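Zinc transport protein ZntB (Vibrio parahaemolyticus RIMD 2210633, PDB 3CK6) probably mediates zinc uptake across the bacterial inner membrane as a proton-coupled symporter of the CorA metal ion transporter family, working as a homopentamer. Local coordinates at residues E[79-84]-E[188-193]; E[144-149]-E[217-222]; E[171-176]-E[234-239]; E[155-160]-E[227-232]. The protein carries 1 engineered substitution. All coordinates share one frame; numbering follows the deposited sequence.

Contact 1. Residues E[79-84]-E[188-193]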
# COMPACT_ATOMS: atom_id res chain seq x y z
N LEU E 79 14.24 -22.80 -2.05
CA LEU E 79 13.36 -22.07 -2.95
C LEU E 79 12.16 -22.93 -3.33
O LEU E 79 12.29 -24.04 -3.85
CB LEU E 79 14.10 -21.65 -4.23
CG LEU E 79 13.32 -20.82 -5.23
CD1 LEU E 79 12.95 -19.43 -4.66
CD2 LEU E 79 14.14 -20.69 -6.51
N ILE E 80 10.98 -22.39 -3.07
CA ILE E 80 9.74 -23.07 -3.40
C ILE E 80 9.02 -22.31 -4.47
O ILE E 80 8.87 -21.09 -4.36
CB ILE E 80 8.86 -23.24 -2.11
CG1 ILE E 80 9.62 -24.10 -1.10
CG2 ILE E 80 7.46 -23.81 -2.48
CD1 ILE E 80 9.03 -24.14 0.33
N LEU E 81 8.54 -23.04 -5.49
CA LEU E 81 7.87 -22.47 -6.65
C LEU E 81 6.65 -23.30 -7.05
O LEU E 81 6.51 -24.44 -6.64
CB LEU E 81 8.82 -22.40 -7.86
CG LEU E 81 10.11 -21.60 -7.64
CD1 LEU E 81 11.02 -21.84 -8.82
CD2 LEU E 81 9.85 -20.08 -7.44
N ARG E 82 5.78 -22.69 -7.84
CA ARG E 82 4.62 -23.37 -8.37
C ARG E 82 4.63 -23.31 -9.90
O ARG E 82 5.15 -22.35 -10.51
CB ARG E 82 3.34 -22.77 -7.79
CG ARG E 82 3.12 -23.06 -6.31
CD ARG E 82 1.98 -24.08 -6.09
NE ARG E 82 1.78 -24.34 -4.65
CZ ARG E 82 0.80 -25.07 -4.13
NH1 ARG E 82 -0.11 -25.65 -4.90
NH2 ARG E 82 0.71 -25.21 -2.81
N GLY E 83 4.05 -24.34 -10.52
CA GLY E 83 3.89 -24.42 -11.97
C GLY E 83 2.52 -24.95 -12.35
O GLY E 83 1.81 -25.52 -11.51
N ILE E 84 2.17 -24.78 -13.62
CA ILE E 84 0.90 -25.32 -14.18
C ILE E 84 0.86 -26.86 -14.04
O ILE E 84 1.86 -27.54 -14.25
CB ILE E 84 0.72 -24.89 -15.65
CG1 ILE E 84 0.71 -23.36 -15.76
CG2 ILE E 84 -0.60 -25.43 -16.27
CD1 ILE E 84 -0.43 -22.67 -14.95
N ARG E 188 1.60 -14.36 -7.34
CA ARG E 188 2.03 -13.20 -6.55
C ARG E 188 3.23 -13.55 -5.61
O ARG E 188 4.30 -12.93 -5.72
CB ARG E 188 0.83 -12.60 -5.80
CG ARG E 188 1.08 -11.23 -5.18
CD ARG E 188 -0.23 -10.43 -5.14
NE ARG E 188 -0.04 -9.07 -5.67
CZ ARG E 188 -0.24 -8.71 -6.94
NH1 ARG E 188 -0.02 -7.45 -7.31
NH2 ARG E 188 -0.65 -9.60 -7.85
N PRO E 189 3.08 -14.57 -4.71
CA PRO E 189 4.25 -15.02 -3.92
C PRO E 189 5.48 -15.44 -4.73
O PRO E 189 6.62 -15.23 -4.27
CB PRO E 189 3.72 -16.26 -3.18
CG PRO E 189 2.30 -16.11 -3.13
CD PRO E 189 1.86 -15.30 -4.33
N GLN E 190 5.28 -16.04 -5.91
CA GLN E 190 6.38 -16.46 -6.78
C GLN E 190 7.23 -15.28 -7.20
O GLN E 190 8.46 -15.37 -7.26
CB GLN E 190 5.84 -17.15 -8.04
CG GLN E 190 6.88 -17.90 -8.90
CD GLN E 190 6.48 -19.36 -9.09
OE1 GLN E 190 5.99 -19.98 -8.14
NE2 GLN E 190 6.63 -19.90 -10.31
N GLN E 191 6.57 -14.17 -7.50
CA GLN E 191 7.28 -12.93 -7.82
C GLN E 191 8.19 -12.51 -6.66
O GLN E 191 9.35 -12.16 -6.89
CB GLN E 191 6.29 -11.81 -8.16
CG GLN E 191 6.98 -10.53 -8.69
CD GLN E 191 5.99 -9.39 -8.90
OE1 GLN E 191 4.93 -9.57 -9.48
NE2 GLN E 191 6.34 -8.22 -8.41
N TYR E 192 7.66 -12.52 -5.44
CA TYR E 192 8.43 -12.14 -4.28
C TYR E 192 9.57 -13.13 -3.96
O TYR E 192 10.62 -12.70 -3.51
CB TYR E 192 7.56 -11.88 -3.06
CG TYR E 192 6.39 -10.93 -3.31
CD1 TYR E 192 5.13 -11.21 -2.78
CD2 TYR E 192 6.54 -9.77 -4.10
CE1 TYR E 192 4.04 -10.36 -3.01
CE2 TYR E 192 5.45 -8.91 -4.34
CZ TYR E 192 4.21 -9.22 -3.79
OH TYR E 192 3.11 -8.41 -4.00
N ALA E 193 9.34 -14.43 -4.21
CA ALA E 193 10.34 -15.48 -3.99
C ALA E 193 11.54 -15.26 -4.92
O ALA E 193 12.70 -15.31 -4.48
CB ALA E 193 9.73 -16.87 -4.22
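Gln190 OE1 accepts one hydrogen bond, from Arg82 N, and the NE2 of the same carboxamide donates a second to Arg82 O, so two bonds grip the group, both to the main chain of one residue. In this way helix 173-199 is bonded to strand 77-83 of the mixed sheet in the alpha/beta part of the CorA-type cytoplasmic domain. The bond from Arg82 N to Gln190 OE1 spans 2.7 Å, is nearly straight (167° at the hydrogen) and meets a lone pair of OE1, in the plane of the carboxamide. Gln190 NE2 lies 2.9 Å from Arg82 O, and this acceptor is close to the amide plane. Together the two bonds fix the rotation of the carboxamide. Gln190 reaches the strand with CG anti to its own N (chi1 -168°) and a bend at chi2. Leu81 crosses this side chain at about a right angle, its CD2 3.8 Å from Gln190 CD. The guanidinium of Arg82 leads away from the helix, to a hydrogen bond with Met95 O and a cation-pi contact with Phe186. Leu81 itself continues onto Ile142 and Leu145 of helix 134-161. Toward the start of the strand segment the contact turns apolar, where Leu79 CD1 rests 4.1 Å from Ala193 CB.

Contact 2. Residues E[144-149]-E[217-222]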
# COMPACT_ATOMS: atom_id res chain seq x y z
N GLY E 144 11.47 -21.73 -17.23
CA GLY E 144 10.63 -22.78 -17.81
C GLY E 144 9.22 -22.73 -17.22
O GLY E 144 8.23 -22.78 -17.95
N LEU E 145 9.14 -22.64 -15.89
CA LEU E 145 7.88 -22.50 -15.16
C LEU E 145 7.09 -21.25 -15.59
O LEU E 145 5.88 -21.34 -15.82
CB LEU E 145 8.12 -22.52 -13.64
CG LEU E 145 8.59 -23.84 -13.00
CD1 LEU E 145 8.97 -23.63 -11.54
CD2 LEU E 145 7.54 -24.93 -13.13
N ASN E 146 7.77 -20.10 -15.72
CA ASN E 146 7.18 -18.88 -16.32
C ASN E 146 6.59 -19.12 -17.70
O ASN E 146 5.43 -18.77 -17.95
CB ASN E 146 8.23 -17.76 -16.47
CG ASN E 146 8.57 -17.06 -15.17
OD1 ASN E 146 7.84 -17.20 -14.18
ND2 ASN E 146 9.69 -16.29 -15.16
N GLY E 147 7.41 -19.67 -18.60
CA GLY E 147 7.00 -20.01 -19.96
C GLY E 147 5.71 -20.82 -20.03
O GLY E 147 4.81 -20.51 -20.82
N LYS E 148 5.60 -21.85 -19.20
CA LYS E 148 4.36 -22.65 -19.18
C LYS E 148 3.15 -21.92 -18.59
O LYS E 148 2.01 -22.16 -19.02
CB LYS E 148 4.59 -24.01 -18.50
CG LYS E 148 5.72 -24.84 -19.13
CD LYS E 148 5.50 -25.08 -20.62
CE LYS E 148 6.62 -25.90 -21.22
NZ LYS E 148 6.36 -26.24 -22.66
N ILE E 149 3.38 -21.04 -17.62
CA ILE E 149 2.29 -20.20 -17.09
C ILE E 149 1.80 -19.26 -18.19
O ILE E 149 0.58 -19.12 -18.40
CB ILE E 149 2.71 -19.40 -15.82
CG1 ILE E 149 2.93 -20.35 -14.63
CG2 ILE E 149 1.62 -18.38 -15.48
CD1 ILE E 149 3.70 -19.74 -13.45
N ASN E 217 11.51 -9.91 -14.24
CA ASN E 217 10.67 -9.07 -15.10
C ASN E 217 9.54 -9.90 -15.72
O ASN E 217 8.39 -9.45 -15.79
CB ASN E 217 11.47 -8.37 -16.18
CG ASN E 217 10.71 -7.20 -16.80
OD1 ASN E 217 10.17 -6.36 -16.08
ND2 ASN E 217 10.67 -7.14 -18.13
N ASN E 218 9.86 -11.11 -16.17
CA ASN E 218 8.82 -12.01 -16.70
C ASN E 218 7.71 -12.39 -15.72
O ASN E 218 6.54 -12.41 -16.09
CB ASN E 218 9.43 -13.27 -17.34
CG ASN E 218 10.14 -12.95 -18.65
OD1 ASN E 218 9.80 -11.98 -19.31
ND2 ASN E 218 11.15 -13.75 -19.02
N ILE E 219 8.07 -12.72 -14.48
CA ILE E 219 7.04 -13.08 -13.48
C ILE E 219 6.20 -11.84 -13.12
O ILE E 219 5.00 -11.94 -12.96
CB ILE E 219 7.60 -13.80 -12.21
CG1 ILE E 219 6.46 -14.25 -11.27
CG2 ILE E 219 8.58 -12.93 -11.47
CD1 ILE E 219 5.69 -15.45 -11.80
N THR E 220 6.85 -10.67 -13.06
CA THR E 220 6.15 -9.40 -12.81
C THR E 220 5.14 -9.15 -13.93
O THR E 220 3.98 -8.85 -13.65
CB THR E 220 7.14 -8.23 -12.69
OG1 THR E 220 8.07 -8.53 -11.65
CG2 THR E 220 6.42 -6.90 -12.36
N ARG E 221 5.59 -9.29 -15.18
CA ARG E 221 4.69 -9.19 -16.34
C ARG E 221 3.49 -10.15 -16.22
O ARG E 221 2.34 -9.75 -16.46
CB ARG E 221 5.42 -9.43 -17.66
CG ARG E 221 4.44 -9.57 -18.89
CD ARG E 221 5.28 -9.80 -20.19
NE ARG E 221 6.12 -11.00 -20.08
CZ ARG E 221 5.66 -12.25 -20.07
NH1 ARG E 221 6.51 -13.26 -19.95
NH2 ARG E 221 4.36 -12.51 -20.19
N ILE E 222 3.76 -11.41 -15.85
CA ILE E 222 2.68 -12.38 -15.62
C ILE E 222 1.64 -11.87 -14.62
O ILE E 222 0.42 -11.89 -14.92
CB ILE E 222 3.23 -13.80 -15.26
CG1 ILE E 222 4.01 -14.36 -16.47
CG2 ILE E 222 2.11 -14.74 -14.71
CD1 ILE E 222 4.76 -15.67 -16.20
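Apolar contact between helices 134-161 and 209-246 is made here by branched side chains. Ile149 and Ile222 both point toward the opposite helix and cross at about a right angle, CG2 against CG2 at 3.8 Å. In each, CG2 stands anti to the backbone N while CG1 lies beside that N. The other arm of Ile222 reaches across to the backbone of the facing helix, its CD1 coming to 3.6 Å from Asn146 O. Ile187 of helix 173-199 touches Ile149, Ile219 and Ile222, adding a third helix to this buried core. The two segments run nearly parallel, at 25° with their axes 10.2 Å apart, within the long helical bundle of the CorA-type domain. Polar groups meet apolar ones through Asn146, whose carboxamide lies against Asn218 and Ile219. Its OD1 lies 3.7 Å from Ile219 CD1, and its ND2 is 3.7 Å from Asn218 CB. The amide planes of Asn146 and Asn218 stand 88° apart, and their hydrogen bonding runs through a shared partner: both ND2 atoms donate to Glu143 OE1. A charged link also joins the two helices, Arg221 forming a salt bridge with Asp150 of helix 134-161.

Contact 3. Residues E[171-176]-E[234-239]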
# COMPACT_ATOMS: atom_id res chain seq x y z
N TYR E 171 -20.37 -17.09 -22.46
CA TYR E 171 -20.33 -16.61 -21.07
C TYR E 171 -19.50 -17.53 -20.17
O TYR E 171 -20.02 -18.07 -19.19
CB TYR E 171 -21.75 -16.50 -20.51
CG TYR E 171 -22.60 -15.33 -20.99
CD1 TYR E 171 -22.28 -14.62 -22.15
CD2 TYR E 171 -23.76 -14.97 -20.30
CE1 TYR E 171 -23.09 -13.55 -22.60
CE2 TYR E 171 -24.57 -13.93 -20.73
CZ TYR E 171 -24.23 -13.22 -21.87
OH TYR E 171 -25.05 -12.18 -22.28
N ASN E 172 -18.21 -17.70 -20.49
CA ASN E 172 -17.34 -18.59 -19.71
C ASN E 172 -16.48 -17.82 -18.70
O ASN E 172 -15.42 -18.29 -18.29
CB ASN E 172 -16.45 -19.42 -20.63
CG ASN E 172 -17.25 -20.18 -21.67
OD1 ASN E 172 -18.13 -20.97 -21.34
ND2 ASN E 172 -16.94 -19.93 -22.93
N HIS E 173 -16.96 -16.64 -18.31
CA HIS E 173 -16.20 -15.71 -17.48
C HIS E 173 -16.12 -16.14 -16.02
O HIS E 173 -15.18 -15.74 -15.31
CB HIS E 173 -16.78 -14.30 -17.58
CG HIS E 173 -18.25 -14.23 -17.36
ND1 HIS E 173 -18.81 -13.97 -16.13
CD2 HIS E 173 -19.29 -14.40 -18.22
CE1 HIS E 173 -20.13 -13.97 -16.23
NE2 HIS E 173 -20.44 -14.23 -17.49
N ILE E 174 -17.09 -16.93 -15.56
CA ILE E 174 -17.05 -17.44 -14.21
C ILE E 174 -15.90 -18.45 -14.12
O ILE E 174 -15.11 -18.40 -13.18
CB ILE E 174 -18.38 -18.10 -13.75
CG1 ILE E 174 -19.53 -17.06 -13.64
CG2 ILE E 174 -18.19 -18.89 -12.45
CD1 ILE E 174 -19.35 -15.96 -12.56
N ALA E 175 -15.80 -19.32 -15.13
CA ALA E 175 -14.73 -20.32 -15.21
C ALA E 175 -13.36 -19.65 -15.29
O ALA E 175 -12.42 -20.07 -14.62
CB ALA E 175 -14.93 -21.24 -16.40
N ALA E 176 -13.26 -18.60 -16.11
CA ALA E 176 -12.00 -17.88 -16.31
C ALA E 176 -11.51 -17.21 -15.03
O ALA E 176 -10.34 -17.30 -14.69
CB ALA E 176 -12.14 -16.87 -17.43
N ALA E 234 -14.38 -8.64 -14.84
CA ALA E 234 -15.24 -7.67 -14.15
C ALA E 234 -16.03 -6.77 -15.11
O ALA E 234 -17.22 -6.48 -14.88
CB ALA E 234 -14.43 -6.84 -13.15
N LEU E 235 -15.38 -6.35 -16.20
CA LEU E 235 -16.03 -5.50 -17.19
C LEU E 235 -17.07 -6.27 -18.00
O LEU E 235 -18.14 -5.72 -18.32
CB LEU E 235 -15.01 -4.82 -18.12
CG LEU E 235 -15.51 -3.92 -19.27
CD1 LEU E 235 -16.53 -2.88 -18.84
CD2 LEU E 235 -14.30 -3.22 -19.86
N PHE E 236 -16.77 -7.52 -18.36
CA PHE E 236 -17.76 -8.33 -19.06
C PHE E 236 -18.98 -8.61 -18.18
O PHE E 236 -20.09 -8.69 -18.69
CB PHE E 236 -17.15 -9.62 -19.62
CG PHE E 236 -18.09 -10.37 -20.55
CD1 PHE E 236 -18.61 -9.74 -21.69
CD2 PHE E 236 -18.46 -11.69 -20.28
CE1 PHE E 236 -19.49 -10.42 -22.54
CE2 PHE E 236 -19.33 -12.38 -21.14
CZ PHE E 236 -19.85 -11.75 -22.26
N GLN E 237 -18.77 -8.73 -16.87
CA GLN E 237 -19.86 -8.83 -15.89
C GLN E 237 -20.75 -7.58 -15.87
O GLN E 237 -21.98 -7.68 -15.79
CB GLN E 237 -19.33 -9.17 -14.50
CG GLN E 237 -18.81 -10.60 -14.39
CD GLN E 237 -18.16 -10.93 -13.05
OE1 GLN E 237 -18.47 -11.96 -12.43
NE2 GLN E 237 -17.26 -10.06 -12.59
N ASP E 238 -20.12 -6.41 -15.97
CA ASP E 238 -20.84 -5.14 -16.14
C ASP E 238 -21.59 -5.08 -17.47
O ASP E 238 -22.70 -4.55 -17.53
CB ASP E 238 -19.90 -3.92 -16.03
CG ASP E 238 -19.38 -3.70 -14.62
OD1 ASP E 238 -18.45 -2.88 -14.47
OD2 ASP E 238 -19.87 -4.33 -13.66
N GLU E 239 -20.97 -5.60 -18.53
CA GLU E 239 -21.60 -5.68 -19.86
C GLU E 239 -22.91 -6.46 -19.84
O GLU E 239 -23.95 -5.98 -20.33
CB GLU E 239 -20.65 -6.32 -20.87
CG GLU E 239 -20.14 -5.39 -21.95
CD GLU E 239 -19.48 -6.13 -23.09
OE1 GLU E 239 -18.34 -6.62 -22.92
OE2 GLU E 239 -20.08 -6.21 -24.18
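Phe236 reaches from helix 209-246 with CG anti to its backbone N and meets two flat rings, each turned steeply against its own. Toward Tyr171 it presents its edge, in an offset edge-to-face pair with planes 85° apart and centroids separated by 5.5 Å. The closest atoms of this pair are Phe236 CZ and Tyr171 CE1, at 3.7 Å. The imidazole of His173 comes to another part of the same rim: its CD2 lies near the plane of the Phe236 ring, 3.5 Å from Phe236 CD2. These two rings are inclined at 79° and their arrangement is oblique. His173 takes its place with CG set between its own N and C, the more hindered of the three staggered positions (chi1 51°). Its ND1 is 3.8 Å from Gln237 CG and is buried without a polar partner in the model. Gln237 extends beyond CG, past the imidazole, until its OE1 lies 4.1 Å from Ile174 CD1. Phe163 stacks on Phe236, and the Tyr171 hydroxyl is held by a hydrogen bond to Val165 O. The His173 ring also meets that of His242 from a neighbouring subunit. Tyr171, His173 and Phe236 thus make an aromatic cluster where the lead-in and first turn of helix 173-199 pack on the long helix 209-246 of the funnel-shaped pentamer.

Contact 4. Residues E[155-160]-E[227-232]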
# COMPACT_ATOMS: atom_id res chain seq x y z
N THR E 155 -4.48 -19.40 -23.09
CA THR E 155 -5.75 -20.12 -23.23
C THR E 155 -6.86 -19.33 -22.55
O THR E 155 -8.01 -19.37 -22.98
CB THR E 155 -5.70 -21.56 -22.63
OG1 THR E 155 -5.66 -21.50 -21.20
CG2 THR E 155 -4.50 -22.32 -23.14
N ILE E 156 -6.51 -18.63 -21.48
CA ILE E 156 -7.48 -17.78 -20.78
C ILE E 156 -7.80 -16.55 -21.63
O ILE E 156 -8.97 -16.18 -21.79
CB ILE E 156 -7.01 -17.41 -19.34
CG1 ILE E 156 -7.05 -18.67 -18.45
CG2 ILE E 156 -7.90 -16.29 -18.75
CD1 ILE E 156 -6.31 -18.56 -17.13
N GLU E 157 -6.76 -15.96 -22.20
CA GLU E 157 -6.93 -14.86 -23.14
C GLU E 157 -7.90 -15.21 -24.28
O GLU E 157 -8.77 -14.41 -24.63
CB GLU E 157 -5.57 -14.40 -23.70
CG GLU E 157 -5.70 -13.31 -24.76
CD GLU E 157 -4.36 -12.83 -25.25
OE1 GLU E 157 -4.25 -11.61 -25.51
OE2 GLU E 157 -3.42 -13.65 -25.36
N GLU E 158 -7.76 -16.42 -24.84
CA GLU E 158 -8.68 -16.95 -25.88
C GLU E 158 -10.14 -16.92 -25.45
O GLU E 158 -11.03 -16.53 -26.22
CB GLU E 158 -8.35 -18.40 -26.22
CG GLU E 158 -7.07 -18.63 -27.00
CD GLU E 158 -7.24 -19.74 -28.03
OE1 GLU E 158 -8.40 -20.07 -28.37
OE2 GLU E 158 -6.21 -20.29 -28.50
N THR E 159 -10.39 -17.37 -24.23
CA THR E 159 -11.72 -17.36 -23.63
C THR E 159 -12.23 -15.93 -23.58
O THR E 159 -13.35 -15.65 -24.04
CB THR E 159 -11.69 -18.00 -22.22
OG1 THR E 159 -11.31 -19.38 -22.34
CG2 THR E 159 -13.05 -17.93 -21.52
N LEU E 160 -11.39 -15.03 -23.06
CA LEU E 160 -11.73 -13.61 -22.87
C LEU E 160 -12.03 -12.88 -24.17
O LEU E 160 -13.08 -12.23 -24.29
CB LEU E 160 -10.61 -12.89 -22.08
CG LEU E 160 -10.68 -12.83 -20.54
CD1 LEU E 160 -11.14 -14.14 -19.92
CD2 LEU E 160 -9.36 -12.38 -19.93
N GLU E 227 -3.86 -9.47 -13.50
CA GLU E 227 -4.69 -8.36 -13.00
C GLU E 227 -5.49 -7.73 -14.10
O GLU E 227 -6.65 -7.35 -13.91
CB GLU E 227 -3.88 -7.29 -12.26
CG GLU E 227 -3.26 -7.78 -10.99
CD GLU E 227 -4.30 -8.19 -9.96
OE1 GLU E 227 -4.13 -9.28 -9.38
OE2 GLU E 227 -5.28 -7.44 -9.74
N PHE E 228 -4.89 -7.64 -15.28
CA PHE E 228 -5.58 -7.12 -16.44
C PHE E 228 -6.73 -8.04 -16.84
O PHE E 228 -7.85 -7.57 -17.08
CB PHE E 228 -4.63 -6.91 -17.62
CG PHE E 228 -5.34 -6.58 -18.89
CD1 PHE E 228 -6.09 -5.41 -19.01
CD2 PHE E 228 -5.26 -7.45 -19.98
CE1 PHE E 228 -6.76 -5.09 -20.20
CE2 PHE E 228 -5.91 -7.16 -21.16
CZ PHE E 228 -6.68 -5.98 -21.28
N TYR E 229 -6.46 -9.34 -16.92
CA TYR E 229 -7.54 -10.30 -17.29
C TYR E 229 -8.67 -10.29 -16.27
O TYR E 229 -9.83 -10.39 -16.64
CB TYR E 229 -7.00 -11.72 -17.47
CG TYR E 229 -6.10 -11.91 -18.68
CD1 TYR E 229 -6.12 -11.02 -19.76
CD2 TYR E 229 -5.25 -13.00 -18.74
CE1 TYR E 229 -5.29 -11.21 -20.87
CE2 TYR E 229 -4.41 -13.20 -19.84
CZ TYR E 229 -4.44 -12.31 -20.89
OH TYR E 229 -3.60 -12.53 -21.96
N LEU E 230 -8.32 -10.18 -14.99
CA LEU E 230 -9.33 -10.08 -13.93
C LEU E 230 -10.16 -8.80 -14.12
O LEU E 230 -11.35 -8.80 -13.87
CB LEU E 230 -8.70 -10.10 -12.56
CG LEU E 230 -8.27 -11.44 -11.97
CD1 LEU E 230 -7.39 -11.14 -10.78
CD2 LEU E 230 -9.51 -12.21 -11.56
N GLY E 231 -9.52 -7.73 -14.60
CA GLY E 231 -10.21 -6.48 -14.92
C GLY E 231 -11.15 -6.62 -16.11
O GLY E 231 -12.24 -6.06 -16.10
N GLU E 232 -10.73 -7.38 -17.12
CA GLU E 232 -11.61 -7.72 -18.25
C GLU E 232 -12.81 -8.60 -17.86
O GLU E 232 -13.86 -8.49 -18.47
CB GLU E 232 -10.82 -8.43 -19.33
CG GLU E 232 -9.89 -7.51 -20.09
CD GLU E 232 -9.40 -8.17 -21.35
OE1 GLU E 232 -9.92 -7.83 -22.43
OE2 GLU E 232 -8.50 -9.05 -21.26
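Apolar packing centres on Tyr229 of helix 209-246, which leans toward helix 134-161 with CG anti to its carbonyl carbon. Leu160 meets the base of this side chain: its CD2 lies 3.5 Å from Tyr229 CB and equally close to CG and CD1 of the ring. The two side chains cross obliquely. Ile156, one turn earlier, makes a looser contact, with CG2 4.2 Å from Tyr229 CD2. The aromatic ring is thus lodged along the first helix, from Leu160 at its CB end to Glu157 at its tip.

Mixed polar and apolar contacts occupy that tip and the neighbouring turn. Glu157 has CG anti to its own N (chi1 176°) and an extended chain that crosses the phenol end of Tyr229 obliquely. The closest approach is from an aliphatic carbon, Glu157 CB lying 3.2 Å from Tyr229 OH, whereas Glu157 OE2 stays at 3.6 Å from that oxygen. The carboxylate is therefore set beside the phenol without a hydrogen bond, its plane turned 45° from the ring. Glu232 meets Leu160 through its carboxylate, OE2 being 3.7 Å from Leu160 CD2.

The two helical segments run in nearly the same direction, inclined at 22° with axes 11.0 Å apart. Helix 173-199 joins them through Ala176 on Leu160 and Leu180 on Tyr229, completing a three-helix arrangement, while Glu232 also packs on Ile181 of a neighbouring subunit.

In the fold
Contacts 1, 2 and 4 are buried, contact 3 only partly. Contact 1 lies nearest the centre of the chain and ties sheet to helix; the other three join helix to helix. Contacts 2 and 4 repeat the pairing of helices 134-161 and 209-246, their centres 16 Å apart, with isoleucines and a buried asparagine in the first and a tyrosine among leucine and glutamates in the second. Contact 3, its centre about 28 Å from the chain's centre, pairs helix 209-246 with the start of helix 173-199 through aromatic rings. It touches contact 4 where Ala176 meets Leu160. Contact 1 alone has hydrogen bonds between its segments. All four come near a neighbouring subunit, contact 1 only through Pro189.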